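Local coordinates for beta-lactamase (PDB 5E2G), which probably hydrolyses the amide bond of beta-lactam antibiotics to give substituted beta-amino acids, as class C serine beta-lactamases do, at residues Leu17-Ile23 / Asn341-Glu346. Sequence-based numbering, arbitrary orientation.
Sequences LMKQYAI and NVPIEE
In the alpha/beta domain of the class C beta-lactamase fold, the N-terminal and C-terminal helices pack against the same face of the large antiparallel sheet; here the end of helix 3-21 meets the start of helix 344-357. The first helix closes in a Schellman motif: A22 takes positive phi (56/52), I23 N donates a hydrogen bond to M18 O (3.0 Å) and A22 N a weak one to K19 O (3.3 Å). I23 then turns extended toward strand 25-32. Opposite, N341 and V342, just after strand 332-338, are extended, and P343 is the N-cap residue of the C-terminal helix. The CA atoms approach closest at Y21 and V342, 6.5 Å apart. No direct hydrogen bond joins the segments, which meet through side-chain packing. Y21, with chi1 m, lays its ring against P343, whose CD sits 3.5 Å from the ring centroid and 12° off the normal, a CH-pi contact; Y21 OH reaches E346 CG (3.6 Å), while the E346 carboxylate forms a salt bridge with K349. V342, chi1 t, splits its methyls between two neighbours: CG1 touches L17 CD1 and CG2 touches I23 CD1, both at 3.6 Å. L17 CD2 also lies 4.0 Å from E346 CB. Next to the Y21-V342 approach, a water lies within hydrogen-bonding distance of two carbonyl oxygens, 2.7 Å from Y21 O and 3.2 Å from N341 O.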
# COMPACT_ATOMS: atom_id res chain seq x y z
N LEU A 17 -0.26 -22.07 5.83
CA LEU A 17 -0.32 -21.20 4.65
C LEU A 17 0.87 -21.43 3.73
O LEU A 17 0.71 -21.65 2.53
CB LEU A 17 -0.38 -19.74 5.10
CG LEU A 17 -1.65 -18.94 4.82
CD1 LEU A 17 -1.27 -17.54 4.40
CD2 LEU A 17 -2.54 -19.61 3.79
N MSE A 18 2.07 -21.37 4.28
CA MSE A 18 3.25 -21.55 3.46
C MSE A 18 3.27 -22.98 2.95
O MSE A 18 3.80 -23.26 1.88
CB MSE A 18 4.51 -21.23 4.27
CG MSE A 18 4.49 -19.84 4.85
SE MSE A 18 6.01 -19.55 6.01
CE MSE A 18 7.40 -20.05 4.74
N LYS A 19 2.67 -23.87 3.73
CA LYS A 19 2.57 -25.26 3.31
C LYS A 19 1.68 -25.40 2.09
O LYS A 19 2.11 -25.88 1.03
CB LYS A 19 2.05 -26.11 4.47
CG LYS A 19 2.18 -27.61 4.29
CD LYS A 19 1.60 -28.32 5.49
CE LYS A 19 1.83 -29.83 5.42
NZ LYS A 19 1.19 -30.46 4.24
N GLN A 20 0.43 -24.95 2.20
CA GLN A 20 -0.54 -25.20 1.14
C GLN A 20 -0.19 -24.45 -0.14
O GLN A 20 -0.49 -24.94 -1.23
CB GLN A 20 -1.94 -24.79 1.58
CG GLN A 20 -2.98 -25.27 0.61
CD GLN A 20 -4.23 -24.45 0.68
OE1 GLN A 20 -4.42 -23.68 1.62
NE2 GLN A 20 -5.09 -24.60 -0.32
N TYR A 21 0.43 -23.28 -0.03
CA TYR A 21 0.74 -22.47 -1.19
C TYR A 21 2.21 -22.50 -1.55
O TYR A 21 2.61 -21.83 -2.51
CB TYR A 21 0.25 -21.04 -0.96
CG TYR A 21 -1.25 -21.03 -0.82
CD1 TYR A 21 -2.06 -21.34 -1.90
CD2 TYR A 21 -1.86 -20.79 0.41
CE1 TYR A 21 -3.41 -21.38 -1.78
CE2 TYR A 21 -3.22 -20.82 0.53
CZ TYR A 21 -4.00 -21.11 -0.56
OH TYR A 21 -5.37 -21.14 -0.45
N ALA A 22 3.01 -23.28 -0.83
CA ALA A 22 4.42 -23.48 -1.17
C ALA A 22 5.15 -22.14 -1.23
O ALA A 22 5.80 -21.81 -2.22
CB ALA A 22 4.57 -24.25 -2.48
N ILE A 23 5.00 -21.35 -0.17
CA ILE A 23 5.71 -20.09 -0.03
C ILE A 23 7.07 -20.41 0.59
O ILE A 23 7.12 -20.93 1.71
CB ILE A 23 4.94 -19.09 0.84
CG1 ILE A 23 3.50 -18.97 0.34
CG2 ILE A 23 5.62 -17.75 0.80
CD1 ILE A 23 3.40 -18.58 -1.11
N ASN A 341 2.90 -16.56 -4.08
CA ASN A 341 1.52 -16.13 -4.34
C ASN A 341 0.60 -16.71 -3.28
O ASN A 341 0.44 -17.93 -3.19
CB ASN A 341 1.09 -16.57 -5.75
CG ASN A 341 1.61 -15.64 -6.84
OD1 ASN A 341 0.83 -15.03 -7.57
ND2 ASN A 341 2.93 -15.52 -6.94
N VAL A 342 -0.00 -15.84 -2.48
CA VAL A 342 -0.94 -16.22 -1.43
C VAL A 342 -2.28 -15.58 -1.76
O VAL A 342 -2.34 -14.37 -1.99
CB VAL A 342 -0.48 -15.78 -0.03
CG1 VAL A 342 -1.49 -16.21 1.02
CG2 VAL A 342 0.89 -16.34 0.28
N PRO A 343 -3.37 -16.34 -1.82
CA PRO A 343 -4.67 -15.74 -2.12
C PRO A 343 -5.00 -14.65 -1.11
O PRO A 343 -4.78 -14.81 0.09
CB PRO A 343 -5.64 -16.92 -2.01
CG PRO A 343 -4.80 -18.10 -2.30
CD PRO A 343 -3.47 -17.80 -1.69
N ILE A 344 -5.50 -13.54 -1.63
CA ILE A 344 -5.79 -12.37 -0.81
C ILE A 344 -6.65 -12.74 0.39
O ILE A 344 -6.35 -12.37 1.53
CB ILE A 344 -6.45 -11.27 -1.66
CG1 ILE A 344 -5.37 -10.55 -2.46
CG2 ILE A 344 -7.24 -10.33 -0.78
CD1 ILE A 344 -5.90 -9.71 -3.56
N GLU A 345 -7.73 -13.49 0.15
CA GLU A 345 -8.63 -13.81 1.26
C GLU A 345 -7.94 -14.68 2.31
O GLU A 345 -8.30 -14.63 3.48
CB GLU A 345 -9.89 -14.49 0.73
CG GLU A 345 -10.61 -13.73 -0.40
CD GLU A 345 -11.48 -12.57 0.09
OE1 GLU A 345 -11.19 -12.01 1.17
OE2 GLU A 345 -12.46 -12.22 -0.62
N GLU A 346 -6.93 -15.46 1.92
CA GLU A 346 -6.20 -16.24 2.91
C GLU A 346 -5.27 -15.36 3.75
O GLU A 346 -5.05 -15.65 4.94
CB GLU A 346 -5.41 -17.36 2.24
CG GLU A 346 -6.27 -18.50 1.75
CD GLU A 346 -7.04 -19.17 2.87
OE1 GLU A 346 -6.52 -19.26 4.00
OE2 GLU A 346 -8.19 -19.59 2.63
O HOH W 1 1.34 -20.62 -4.59